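Local coordinates for protein metallo-beta-lactamase (Chryseobacterium indologenes, PDB 3L6N) that hydrolyses the beta-lactam ring of penicillins, cephalosporins and carbapenems at a zinc-dependent active site, conferring resistance to these antibiotics, at residues K12-I17 with Y35-K40; G127-V132 with F148-V153; D133-G138 with N184-K189; L159-S164 with E210-L215. All blocks are in the same frame, centred on the assembly; numbering follows the deposited sequence.

Interaction 1 of 4, residues K12-I17 with Y35-K40; sequences KNNLHI and YLVTKK
Y35 and H16 form a hydrogen-bonded antiparallel pair at the far end of the beta hairpin built from strands 15-24 and 27-38. H16 N donates to Y35 O at 2.8 Å and Y35 N donates back to H16 O. On their shared face of the sheet the two rings make an offset stack, centroids 4.4 Å apart and planes inclined by only 13°. Y35 CG takes the crowded position between backbone N and carbonyl carbon (chi1 73°). H16 CB lies over the centre of the phenol ring, 3.7 Å from its centroid. H16 ND1, 3.4 Å from Y35 CE1, also gives a weak hydrogen bond to N14 O, which may help to set the turn of the imidazole. L36 faces L15 across a non-hydrogen-bonded pair on the opposite side of the sheet, the leucines meeting through their CD1 methyls at 3.9 Å. At V37 the pairing ends with V37 N donating to N14 O at 2.9 Å, a nearly straight bond (173° at the hydrogen). N14 O thus takes one firm N-H and one weak. The N14 and V37 side chains cross at about a right angle, N14 CG 3.8 Å from V37 CB, and N14 ND2 is hydrogen-bonded to E128 OE2. T38 turns away and closes an ST turn, its OG1 accepting from K40 N. The H16 and Y35 face is covered by helix 54-65, where H65 bonds Y35 OH and meets both rings steeply, whereas L15 and L36 look inward between the two sheets, L36 touching F45 of strand 41-45 and F130 of strand 128-133.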
loop_
_atom_site.group_PDB
_atom_site.type_symbol
_atom_site.label_atom_id
_atom_site.label_comp_id
_atom_site.label_asym_id
_atom_site.label_seq_id
_atom_site.Cartn_x
_atom_site.Cartn_y
_atom_site.Cartn_z
ATOM N N LYS A 12 11.585 -3.917 13.168
ATOM C CA LYS A 12 12.944 -3.364 13.291
ATOM C C LYS A 12 12.986 -1.821 13.314
ATOM O O LYS A 12 13.630 -1.180 12.482
ATOM C CB LYS A 12 13.891 -3.941 12.228
ATOM C CG LYS A 12 14.084 -5.451 12.283
ATOM C CD LYS A 12 15.241 -5.799 11.360
ATOM C CE LYS A 12 15.228 -7.241 10.918
ATOM N NZ LYS A 12 16.365 -7.462 9.982
ATOM N N ASN A 13 12.244 -1.252 14.266
ATOM C CA ASN A 13 12.302 0.176 14.609
ATOM C C ASN A 13 11.526 1.078 13.637
ATOM O O ASN A 13 10.694 1.883 14.068
ATOM C CB ASN A 13 13.764 0.649 14.749
ATOM C CG ASN A 13 13.899 1.948 15.508
ATOM O OD1 ASN A 13 13.114 2.247 16.415
ATOM N ND2 ASN A 13 14.933 2.715 15.169
ATOM N N ASN A 14 11.782 0.918 12.338
ATOM C CA ASN A 14 11.406 1.944 11.369
ATOM C C ASN A 14 10.258 1.620 10.421
ATOM O O ASN A 14 9.630 2.551 9.891
ATOM C CB ASN A 14 12.626 2.392 10.543
ATOM C CG ASN A 14 13.540 3.330 11.316
ATOM O OD1 ASN A 14 13.271 3.686 12.463
ATOM N ND2 ASN A 14 14.652 3.718 10.687
ATOM N N LEU A 15 9.995 0.331 10.196
ATOM C CA LEU A 15 8.937 -0.062 9.267
ATOM C C LEU A 15 7.617 -0.283 10.002
ATOM O O LEU A 15 7.498 -1.171 10.861
ATOM C CB LEU A 15 9.330 -1.311 8.465
ATOM C CG LEU A 15 8.328 -1.713 7.381
ATOM C CD1 LEU A 15 8.197 -0.613 6.314
ATOM C CD2 LEU A 15 8.815 -3.007 6.760
ATOM N N HIS A 16 6.623 0.523 9.645
ATOM C CA HIS A 16 5.333 0.494 10.337
ATOM C C HIS A 16 4.193 0.076 9.436
ATOM O O HIS A 16 4.101 0.523 8.291
ATOM C CB HIS A 16 4.998 1.881 10.901
ATOM C CG HIS A 16 5.907 2.344 12.004
ATOM N ND1 HIS A 16 7.221 2.703 11.782
ATOM C CD2 HIS A 16 5.682 2.541 13.326
ATOM C CE1 HIS A 16 7.766 3.096 12.924
ATOM N NE2 HIS A 16 6.852 3.011 13.876
ATOM N N ILE A 17 3.315 -0.773 9.972
ATOM C CA ILE A 17 2.015 -1.070 9.375
ATOM C C ILE A 17 1.052 -0.106 10.029
ATOM O O ILE A 17 1.100 0.055 11.235
ATOM C CB ILE A 17 1.555 -2.499 9.721
ATOM C CG1 ILE A 17 2.554 -3.520 9.169
ATOM C CG2 ILE A 17 0.128 -2.756 9.199
ATOM C CD1 ILE A 17 2.707 -4.748 10.069
ATOM N N TYR A 35 4.206 2.801 6.612
ATOM C CA TYR A 35 5.155 3.897 6.486
ATOM C C TYR A 35 6.540 3.520 6.966
ATOM O O TYR A 35 6.699 2.633 7.789
ATOM C CB TYR A 35 4.640 5.192 7.136
ATOM C CG TYR A 35 4.605 5.292 8.653
ATOM C CD1 TYR A 35 5.776 5.481 9.401
ATOM C CD2 TYR A 35 3.380 5.286 9.339
ATOM C CE1 TYR A 35 5.733 5.636 10.814
ATOM C CE2 TYR A 35 3.330 5.421 10.721
ATOM C CZ TYR A 35 4.491 5.602 11.452
ATOM O OH TYR A 35 4.417 5.756 12.814
ATOM N N LEU A 36 7.547 4.192 6.425
ATOM C CA LEU A 36 8.935 3.853 6.735
ATOM C C LEU A 36 9.656 5.093 7.233
ATOM O O LEU A 36 9.714 6.101 6.538
ATOM C CB LEU A 36 9.624 3.294 5.483
ATOM C CG LEU A 36 11.100 2.878 5.577
ATOM C CD1 LEU A 36 11.323 1.768 6.575
ATOM C CD2 LEU A 36 11.577 2.466 4.177
ATOM N N VAL A 37 10.181 5.018 8.458
ATOM C CA VAL A 37 10.935 6.135 9.037
ATOM C C VAL A 37 12.339 6.083 8.451
ATOM O O VAL A 37 12.934 5.018 8.410
ATOM C CB VAL A 37 11.029 6.012 10.552
ATOM C CG1 VAL A 37 11.841 7.155 11.118
ATOM C CG2 VAL A 37 9.619 6.029 11.164
ATOM N N THR A 38 12.826 7.220 7.970
ATOM C CA THR A 38 14.199 7.303 7.443
ATOM C C THR A 38 14.882 8.486 8.100
ATOM O O THR A 38 14.227 9.314 8.727
ATOM C CB THR A 38 14.254 7.472 5.887
ATOM O OG1 THR A 38 14.217 8.862 5.530
ATOM C CG2 THR A 38 13.103 6.719 5.183
ATOM N N LYS A 39 16.200 8.582 7.943
ATOM C CA LYS A 39 16.943 9.723 8.488
ATOM C C LYS A 39 16.545 11.081 7.898
ATOM O O LYS A 39 16.814 12.126 8.500
ATOM C CB LYS A 39 18.449 9.495 8.299
ATOM C CG LYS A 39 19.026 8.394 9.146
ATOM C CD LYS A 39 20.515 8.219 8.824
ATOM C CE LYS A 39 21.290 7.680 10.003
ATOM N NZ LYS A 39 20.953 6.269 10.319
ATOM N N LYS A 40 15.888 11.067 6.736
ATOM C CA LYS A 40 15.484 12.291 6.056
ATOM C C LYS A 40 13.974 12.502 6.054
ATOM O O LYS A 40 13.455 13.363 5.330
ATOM C CB LYS A 40 16.032 12.323 4.618
ATOM C CG LYS A 40 17.546 12.429 4.539
ATOM C CD LYS A 40 18.032 13.838 4.865
ATOM C CE LYS A 40 19.518 13.857 5.228
ATOM N NZ LYS A 40 20.380 13.301 4.146
#

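Interaction 2 of 4, residues G127-V132 with F148-V153; sequences GEEFVV and FPKYNV
Y151 OH reaches E128 OE1 from above the carboxylate plane, 42° out of it, in a 2.7 Å hydrogen bond donated by the phenol. The carboxylate oxygen itself lies at the rim of the tyrosine ring, near its plane. E128 doubles back at chi2 (-65°), which carries CD round toward the phenol. A second polar link runs through one water that donates to E129 O and accepts from K150 N at 2.9 Å, so the backbones are joined indirectly where the turn peels away from strand 128-133. P149 packs beside that bridge, its CD 3.6 Å from E129 O. Deeper in, F130 and F148 lie side by side and point the same way, F148 CD2 packing on F130 CB at 3.7 Å. The turn holds its own shape: Y151 N bonds F148 O, and F148 N bonds V153 O, with N152 and V153 both opposite F148 as a G1 beta bulge. The contact thus fastens the 148-153 hairpin turn between strands 145-148 and 153-157 to the neighbouring strand 128-133, while F130 and F148 both meet F45 of the other sheet edge-to-face and L36 of strand 27-38 lies against E128, F130 and Y151.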
loop_
_atom_site.group_PDB
_atom_site.type_symbol
_atom_site.label_atom_id
_atom_site.label_comp_id
_atom_site.label_asym_id
_atom_site.label_seq_id
_atom_site.Cartn_x
_atom_site.Cartn_y
_atom_site.Cartn_z
ATOM N N GLY A 127 18.875 6.421 4.338
ATOM C CA GLY A 127 19.520 5.202 4.832
ATOM C C GLY A 127 18.660 3.953 4.782
ATOM O O GLY A 127 19.052 2.893 5.284
ATOM N N GLU A 128 17.470 4.086 4.196
ATOM C CA GLU A 128 16.544 2.973 4.028
ATOM C C GLU A 128 16.441 2.600 2.554
ATOM O O GLU A 128 16.750 3.415 1.686
ATOM C CB GLU A 128 15.148 3.360 4.546
ATOM C CG GLU A 128 15.109 3.718 6.039
ATOM C CD GLU A 128 15.438 2.551 6.973
ATOM O OE1 GLU A 128 15.167 1.372 6.640
ATOM O OE2 GLU A 128 15.973 2.827 8.070
ATOM N N GLU A 129 15.976 1.385 2.287
ATOM C CA GLU A 129 15.902 0.857 0.922
ATOM C C GLU A 129 14.632 0.055 0.705
ATOM O O GLU A 129 14.179 -0.660 1.593
ATOM C CB GLU A 129 17.120 -0.034 0.666
ATOM C CG GLU A 129 17.292 -0.553 -0.740
ATOM C CD GLU A 129 18.408 -1.595 -0.818
ATOM O OE1 GLU A 129 18.398 -2.401 -1.765
ATOM O OE2 GLU A 129 19.283 -1.610 0.074
ATOM N N PHE A 130 14.057 0.175 -0.489
ATOM C CA PHE A 130 12.922 -0.677 -0.869
ATOM C C PHE A 130 12.836 -0.797 -2.385
ATOM O O PHE A 130 13.508 -0.064 -3.106
ATOM C CB PHE A 130 11.605 -0.132 -0.276
ATOM C CG PHE A 130 11.377 1.327 -0.553
ATOM C CD1 PHE A 130 10.616 1.730 -1.647
ATOM C CD2 PHE A 130 11.935 2.308 0.278
ATOM C CE1 PHE A 130 10.406 3.086 -1.911
ATOM C CE2 PHE A 130 11.732 3.659 0.027
ATOM C CZ PHE A 130 10.970 4.054 -1.076
ATOM N N VAL A 131 12.027 -1.742 -2.853
ATOM C CA VAL A 131 11.832 -1.963 -4.286
ATOM C C VAL A 131 10.333 -2.040 -4.551
ATOM O O VAL A 131 9.635 -2.796 -3.896
ATOM C CB VAL A 131 12.505 -3.272 -4.760
ATOM C CG1 VAL A 131 12.246 -3.512 -6.267
ATOM C CG2 VAL A 131 14.011 -3.254 -4.476
ATOM N N VAL A 132 9.853 -1.266 -5.517
ATOM C CA VAL A 132 8.463 -1.377 -5.957
ATOM C C VAL A 132 8.453 -2.301 -7.171
ATOM O O VAL A 132 9.146 -2.029 -8.153
ATOM C CB VAL A 132 7.861 -0.007 -6.319
ATOM C CG1 VAL A 132 6.397 -0.172 -6.739
ATOM C CG2 VAL A 132 7.999 0.970 -5.158
ATOM N N PHE A 148 10.784 -4.798 1.152
ATOM C CA PHE A 148 11.678 -4.138 2.098
ATOM C C PHE A 148 12.781 -5.116 2.517
ATOM O O PHE A 148 12.614 -5.858 3.486
ATOM C CB PHE A 148 10.882 -3.669 3.322
ATOM C CG PHE A 148 9.824 -2.642 2.997
ATOM C CD1 PHE A 148 8.507 -3.031 2.759
ATOM C CD2 PHE A 148 10.153 -1.293 2.922
ATOM C CE1 PHE A 148 7.527 -2.079 2.454
ATOM C CE2 PHE A 148 9.181 -0.325 2.609
ATOM C CZ PHE A 148 7.865 -0.731 2.388
ATOM N N PRO A 149 13.907 -5.123 1.773
ATOM C CA PRO A 149 14.896 -6.203 1.924
ATOM C C PRO A 149 15.519 -6.317 3.309
ATOM O O PRO A 149 15.795 -7.437 3.758
ATOM C CB PRO A 149 15.953 -5.874 0.866
ATOM C CG PRO A 149 15.761 -4.458 0.503
ATOM C CD PRO A 149 14.274 -4.195 0.692
ATOM N N LYS A 150 15.721 -5.184 3.978
ATOM C CA LYS A 150 16.301 -5.187 5.327
ATOM C C LYS A 150 15.325 -5.631 6.423
ATOM O O LYS A 150 15.737 -5.905 7.558
ATOM C CB LYS A 150 16.915 -3.821 5.644
ATOM C CG LYS A 150 17.892 -3.295 4.581
ATOM C CD LYS A 150 19.133 -4.181 4.432
ATOM C CE LYS A 150 20.297 -3.388 3.861
ATOM N NZ LYS A 150 21.577 -4.158 3.903
ATOM N N TYR A 151 14.040 -5.722 6.082
ATOM C CA TYR A 151 12.987 -6.093 7.026
ATOM C C TYR A 151 12.353 -7.445 6.733
ATOM O O TYR A 151 11.627 -7.985 7.570
ATOM C CB TYR A 151 11.902 -5.003 7.043
ATOM C CG TYR A 151 12.444 -3.661 7.459
ATOM C CD1 TYR A 151 12.977 -2.773 6.518
ATOM C CD2 TYR A 151 12.440 -3.284 8.797
ATOM C CE1 TYR A 151 13.493 -1.539 6.903
ATOM C CE2 TYR A 151 12.945 -2.059 9.191
ATOM C CZ TYR A 151 13.471 -1.195 8.245
ATOM O OH TYR A 151 13.980 0.015 8.648
ATOM N N ASN A 152 12.631 -7.978 5.539
ATOM C CA ASN A 152 11.985 -9.190 5.022
ATOM C C ASN A 152 10.464 -9.099 5.038
ATOM O O ASN A 152 9.771 -10.064 5.326
ATOM C CB ASN A 152 12.489 -10.452 5.737
ATOM C CG ASN A 152 13.900 -10.826 5.317
ATOM O OD1 ASN A 152 14.317 -10.584 4.179
ATOM N ND2 ASN A 152 14.644 -11.424 6.236
ATOM N N VAL A 153 9.962 -7.912 4.706
ATOM C CA VAL A 153 8.522 -7.678 4.677
ATOM C C VAL A 153 8.115 -7.299 3.264
ATOM O O VAL A 153 8.765 -6.471 2.637
ATOM C CB VAL A 153 8.114 -6.541 5.659
ATOM C CG1 VAL A 153 6.661 -6.129 5.443
ATOM C CG2 VAL A 153 8.338 -6.968 7.101
HETATM O O HOH W 1 14.679 -2.506 3.557
#

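Interaction 3 of 4, residues D133-G138 with N184-K189; sequences DFLGEG and NKLKAK
A water beside the pair bridges D133 OD2 and K189 NZ, donating to the carboxylate at 2.6 Å; its approach to the ammonium group is suspiciously short, and that side of the bridge is uncertain. The direct D133 OD2 to K189 NZ separation, 3.7 Å, makes only a long salt bridge. The other carboxylate oxygen, OD1, is hydrogen-bonded to Y190 OH, just beyond the helix, and the D133 side chain is therefore held from both of its oxygens. This is part of the metallo-beta-lactamase alpha-beta/beta-alpha fold: residues 133-138 leave strand 128-133 and run to H139, a zinc ligand, passing alongside the last turns of helix 179-189. L135 carries most of the apolar contact. Its CG stands anti to the carbonyl carbon (chi1 -59°), and the two methyls divide the helix surface between them. CD2 rests on the aliphatic part of K189, with K189 CD 3.8 Å away; the K189 chain stays extended beyond CG, which takes NZ on past the leucine to the acid. K185, one turn earlier on the same face, brings its CD to 3.6 Å from L135 O. L186 is buried and links the contact inward, touching L159 and V160 and, on helix 208-217, V209. Its side chain is about 10 Å from that of H139 and about 14 Å from a bound zinc. The closest apolar touch is L135 CD1 against L186 CB, at 3.7 Å.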
loop_
_atom_site.group_PDB
_atom_site.type_symbol
_atom_site.label_atom_id
_atom_site.label_comp_id
_atom_site.label_asym_id
_atom_site.label_seq_id
_atom_site.Cartn_x
_atom_site.Cartn_y
_atom_site.Cartn_z
ATOM N N ASP A 133 7.698 -3.392 -7.085
ATOM C CA ASP A 133 7.689 -4.420 -8.134
ATOM C C ASP A 133 6.321 -4.552 -8.797
ATOM O O ASP A 133 5.289 -4.563 -8.118
ATOM C CB ASP A 133 8.065 -5.779 -7.547
ATOM C CG ASP A 133 9.562 -6.057 -7.586
ATOM O OD1 ASP A 133 10.084 -6.589 -6.574
ATOM O OD2 ASP A 133 10.209 -5.778 -8.619
ATOM N N PHE A 134 6.318 -4.666 -10.122
ATOM C CA PHE A 134 5.115 -5.046 -10.839
ATOM C C PHE A 134 5.235 -6.514 -11.242
ATOM O O PHE A 134 6.106 -6.878 -12.044
ATOM C CB PHE A 134 4.892 -4.164 -12.070
ATOM C CG PHE A 134 3.665 -4.530 -12.837
ATOM C CD1 PHE A 134 2.413 -4.204 -12.337
ATOM C CD2 PHE A 134 3.754 -5.231 -14.036
ATOM C CE1 PHE A 134 1.259 -4.557 -13.027
ATOM C CE2 PHE A 134 2.613 -5.588 -14.734
ATOM C CZ PHE A 134 1.362 -5.247 -14.228
ATOM N N LEU A 135 4.373 -7.350 -10.677
ATOM C CA LEU A 135 4.455 -8.803 -10.894
ATOM C C LEU A 135 3.419 -9.283 -11.903
ATOM O O LEU A 135 3.389 -10.470 -12.270
ATOM C CB LEU A 135 4.287 -9.560 -9.573
ATOM C CG LEU A 135 5.300 -9.259 -8.460
ATOM C CD1 LEU A 135 4.787 -9.789 -7.123
ATOM C CD2 LEU A 135 6.679 -9.831 -8.795
ATOM N N GLY A 136 2.566 -8.367 -12.353
ATOM C CA GLY A 136 1.438 -8.743 -13.191
ATOM C C GLY A 136 0.124 -8.192 -12.677
ATOM O O GLY A 136 0.052 -7.661 -11.566
ATOM N N GLU A 137 -0.911 -8.321 -13.497
ATOM C CA GLU A 137 -2.242 -7.835 -13.167
ATOM C C GLU A 137 -2.950 -8.739 -12.176
ATOM O O GLU A 137 -2.681 -9.940 -12.107
ATOM C CB GLU A 137 -3.075 -7.692 -14.445
ATOM C CG GLU A 137 -2.373 -6.843 -15.501
ATOM C CD GLU A 137 -3.262 -6.441 -16.662
ATOM O OE1 GLU A 137 -4.485 -6.664 -16.599
ATOM O OE2 GLU A 137 -2.720 -5.890 -17.643
ATOM N N GLY A 138 -3.870 -8.164 -11.412
ATOM C CA GLY A 138 -4.623 -8.941 -10.442
ATOM C C GLY A 138 -5.852 -8.226 -9.951
ATOM O O GLY A 138 -6.865 -8.151 -10.648
ATOM N N ASN A 184 1.122 -16.526 -7.956
ATOM C CA ASN A 184 2.103 -17.610 -7.976
ATOM C C ASN A 184 3.512 -17.108 -8.285
ATOM O O ASN A 184 4.490 -17.641 -7.755
ATOM C CB ASN A 184 1.650 -18.760 -8.878
ATOM C CG ASN A 184 0.519 -19.569 -8.251
ATOM O OD1 ASN A 184 0.559 -19.892 -7.060
ATOM N ND2 ASN A 184 -0.498 -19.881 -9.039
ATOM N N LYS A 185 3.608 -16.055 -9.099
ATOM C CA LYS A 185 4.877 -15.356 -9.322
ATOM C C LYS A 185 5.380 -14.696 -8.034
ATOM O O LYS A 185 6.574 -14.734 -7.738
ATOM C CB LYS A 185 4.757 -14.307 -10.431
ATOM C CG LYS A 185 4.715 -14.876 -11.845
ATOM C CD LYS A 185 4.725 -13.766 -12.889
ATOM C CE LYS A 185 4.644 -14.342 -14.300
ATOM N NZ LYS A 185 4.689 -13.274 -15.341
ATOM N N LEU A 186 4.463 -14.087 -7.279
ATOM C CA LEU A 186 4.800 -13.466 -5.997
ATOM C C LEU A 186 5.344 -14.521 -5.038
ATOM O O LEU A 186 6.412 -14.341 -4.438
ATOM C CB LEU A 186 3.557 -12.784 -5.396
ATOM C CG LEU A 186 3.651 -11.995 -4.081
ATOM C CD1 LEU A 186 2.484 -11.029 -3.990
ATOM C CD2 LEU A 186 3.684 -12.899 -2.852
ATOM N N LYS A 187 4.583 -15.611 -4.908
ATOM C CA LYS A 187 4.880 -16.734 -4.014
ATOM C C LYS A 187 6.268 -17.318 -4.286
ATOM O O LYS A 187 6.990 -17.689 -3.354
ATOM C CB LYS A 187 3.781 -17.799 -4.167
ATOM C CG LYS A 187 3.954 -19.085 -3.366
ATOM C CD LYS A 187 2.812 -20.051 -3.663
ATOM C CE LYS A 187 3.046 -21.404 -2.998
ATOM N NZ LYS A 187 1.934 -22.367 -3.278
ATOM N N ALA A 188 6.636 -17.370 -5.563
ATOM C CA ALA A 188 7.927 -17.903 -5.987
ATOM C C ALA A 188 9.075 -16.914 -5.763
ATOM O O ALA A 188 10.202 -17.319 -5.462
ATOM C CB ALA A 188 7.860 -18.328 -7.446
ATOM N N LYS A 189 8.783 -15.623 -5.899
ATOM C CA LYS A 189 9.806 -14.583 -5.831
ATOM C C LYS A 189 10.183 -14.163 -4.402
ATOM O O LYS A 189 11.345 -13.863 -4.131
ATOM C CB LYS A 189 9.366 -13.356 -6.641
ATOM C CG LYS A 189 10.407 -12.253 -6.710
ATOM C CD LYS A 189 10.064 -11.199 -7.736
ATOM C CE LYS A 189 11.124 -10.112 -7.753
ATOM N NZ LYS A 189 11.155 -9.379 -9.038
HETATM O O HOH W 2 12.171 -7.178 -9.563
#

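Interaction 4 of 4, residues L159-S164 with E210-L215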
loop_
_atom_site.group_PDB
_atom_site.type_symbol
_atom_site.label_atom_id
_atom_site.label_comp_id
_atom_site.label_asym_id
_atom_site.label_seq_id
_atom_site.Cartn_x
_atom_site.Cartn_y
_atom_site.Cartn_z
ATOM N N LEU A 159 -3.532 -6.726 -4.083
ATOM C CA LEU A 159 -3.237 -7.949 -4.842
ATOM C C LEU A 159 -3.331 -9.175 -3.920
ATOM O O LEU A 159 -3.712 -10.266 -4.356
ATOM C CB LEU A 159 -1.836 -7.842 -5.449
ATOM C CG LEU A 159 -1.253 -9.049 -6.199
ATOM C CD1 LEU A 159 -2.076 -9.346 -7.465
ATOM C CD2 LEU A 159 0.199 -8.777 -6.540
ATOM N N VAL A 160 -2.990 -8.983 -2.648
ATOM C CA VAL A 160 -3.036 -10.050 -1.659
ATOM C C VAL A 160 -4.240 -9.887 -0.744
ATOM O O VAL A 160 -4.391 -8.877 -0.046
ATOM C CB VAL A 160 -1.744 -10.099 -0.817
ATOM C CG1 VAL A 160 -1.804 -11.250 0.212
ATOM C CG2 VAL A 160 -0.524 -10.249 -1.718
ATOM N N LYS A 161 -5.107 -10.891 -0.759
ATOM C CA LYS A 161 -6.241 -10.960 0.156
ATOM C C LYS A 161 -5.817 -11.475 1.528
ATOM O O LYS A 161 -4.909 -12.299 1.625
ATOM C CB LYS A 161 -7.323 -11.894 -0.406
ATOM C CG LYS A 161 -7.826 -11.516 -1.802
ATOM C CD LYS A 161 -8.448 -10.124 -1.831
ATOM C CE LYS A 161 -9.656 -10.016 -0.920
ATOM N NZ LYS A 161 -10.141 -8.611 -0.777
ATOM N N SER A 162 -6.504 -11.006 2.567
ATOM C CA SER A 162 -6.278 -11.448 3.944
ATOM C C SER A 162 -6.807 -12.856 4.147
ATOM O O SER A 162 -7.845 -13.219 3.584
ATOM C CB SER A 162 -7.011 -10.517 4.914
ATOM O OG SER A 162 -6.967 -10.987 6.253
ATOM N N ASN A 163 -6.110 -13.616 4.988
ATOM C CA ASN A 163 -6.604 -14.907 5.484
ATOM C C ASN A 163 -8.032 -14.840 6.052
ATOM O O ASN A 163 -8.724 -15.866 6.129
ATOM C CB ASN A 163 -5.619 -15.507 6.511
ATOM C CG ASN A 163 -5.471 -14.658 7.783
ATOM O OD1 ASN A 163 -6.455 -14.164 8.347
ATOM N ND2 ASN A 163 -4.236 -14.519 8.252
ATOM N N SER A 164 -8.458 -13.633 6.432
ATOM C CA SER A 164 -9.772 -13.392 7.038
ATOM C C SER A 164 -10.854 -12.946 6.042
ATOM O O SER A 164 -12.021 -12.802 6.416
ATOM C CB SER A 164 -9.651 -12.366 8.174
ATOM O OG SER A 164 -9.464 -11.053 7.665
ATOM N N GLU A 210 -1.899 -18.113 0.197
ATOM C CA GLU A 210 -2.638 -19.347 -0.057
ATOM C C GLU A 210 -4.135 -19.110 -0.027
ATOM O O GLU A 210 -4.883 -19.702 -0.818
ATOM C CB GLU A 210 -2.247 -20.445 0.941
ATOM C CG GLU A 210 -0.908 -21.107 0.641
ATOM C CD GLU A 210 -0.814 -21.652 -0.781
ATOM O OE1 GLU A 210 -1.744 -22.368 -1.236
ATOM O OE2 GLU A 210 0.198 -21.358 -1.448
ATOM N N HIS A 211 -4.586 -18.233 0.867
ATOM C CA HIS A 211 -5.995 -17.927 0.939
ATOM C C HIS A 211 -6.485 -17.121 -0.266
ATOM O O HIS A 211 -7.642 -17.250 -0.670
ATOM C CB HIS A 211 -6.373 -17.229 2.240
ATOM C CG HIS A 211 -7.840 -17.266 2.509
ATOM N ND1 HIS A 211 -8.619 -16.134 2.590
ATOM C CD2 HIS A 211 -8.682 -18.315 2.663
ATOM C CE1 HIS A 211 -9.874 -16.481 2.808
ATOM N NE2 HIS A 211 -9.939 -17.799 2.859
ATOM N N THR A 212 -5.606 -16.280 -0.814
ATOM C CA THR A 212 -5.916 -15.539 -2.043
ATOM C C THR A 212 -6.211 -16.507 -3.190
ATOM O O THR A 212 -7.214 -16.354 -3.890
ATOM C CB THR A 212 -4.798 -14.542 -2.423
ATOM O OG1 THR A 212 -4.594 -13.638 -1.333
ATOM C CG2 THR A 212 -5.181 -13.728 -3.665
ATOM N N LEU A 213 -5.339 -17.494 -3.360
ATOM C CA LEU A 213 -5.539 -18.539 -4.371
ATOM C C LEU A 213 -6.843 -19.306 -4.157
ATOM O O LEU A 213 -7.566 -19.601 -5.113
ATOM C CB LEU A 213 -4.345 -19.491 -4.397
ATOM C CG LEU A 213 -3.031 -18.894 -4.893
ATOM C CD1 LEU A 213 -1.864 -19.832 -4.658
ATOM C CD2 LEU A 213 -3.127 -18.507 -6.368
ATOM N N GLU A 214 -7.153 -19.610 -2.900
ATOM C CA GLU A 214 -8.412 -20.267 -2.576
ATOM C C GLU A 214 -9.642 -19.446 -2.973
ATOM O O GLU A 214 -10.583 -19.972 -3.583
ATOM C CB GLU A 214 -8.464 -20.641 -1.095
ATOM C CG GLU A 214 -9.688 -21.444 -0.751
ATOM C CD GLU A 214 -9.676 -21.961 0.672
ATOM O OE1 GLU A 214 -10.769 -22.067 1.246
ATOM O OE2 GLU A 214 -8.590 -22.265 1.206
ATOM N N LEU A 215 -9.637 -18.154 -2.643
ATOM C CA LEU A 215 -10.762 -17.279 -2.977
ATOM C C LEU A 215 -10.936 -17.128 -4.489
ATOM O O LEU A 215 -12.058 -17.003 -4.983
ATOM C CB LEU A 215 -10.598 -15.904 -2.319
ATOM C CG LEU A 215 -10.758 -15.840 -0.795
ATOM C CD1 LEU A 215 -10.340 -14.463 -0.276
ATOM C CD2 LEU A 215 -12.182 -16.173 -0.343
#
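The H211 imidazole takes N163 O over one face, 3.5 Å above the ring plane and displaced toward the rim, while S162 O lies by the ring edge, tilted 22° out of the plane. H211 ND1 donates to S162 O at 3.2 Å in a bent bond (146° at the hydrogen). A chi1 of -163° sets H211 CG anti to the backbone N; the ring lies against the backbone of S162 and N163, and H211 CB packs on N163 CA at 4.0 Å. Further back along the loop, T212 OG1 accepts from K161 N at 2.9 Å. The same hydroxyl is bonded to H208 O within the helix, so a single buried threonine couples the loop backbone to the helix backbone. T212 crosses the K161 side chain at about a right angle, with OG1 3.4 Å from K161 CB, and L215 CD1 adds an apolar touch on that carbon at 4.0 Å. Beyond this foothold K161 bends at chi2 and chi3 and leads away from the helix, its NZ making a weak hydrogen bond to L168 O. Its side chain comes about 7 Å from a bound zinc, consistent with a residue that probably binds the beta-lactam. Residues 159-164 follow strand 153-157 and the zinc ligand C158; they lie across helix 208-217, with L159 and V160 against helix 179-189 on T182 and L186.

Interactions 1 and 2 form one cluster, centres about 10 Å apart, where the two sheets of the sandwich meet away from the metals; besides the N14 to E128 bond, K12 NZ reaches K150 O, probably as a hydrogen bond. Interactions 3 and 4, centres about 14 Å apart, join loops to helices 179-189 and 208-217, which a K187 to E210 salt bridge ties together; interaction 4 borders the zinc site and interaction 3 lies further out. Interaction 1 closes first along the chain; interactions 2 and 3, centres about 17 Å apart, then alternate, as do 3 and 4. Strand 128-133 leads into the loop toward H139, and strand 153-157 into the one bearing K161.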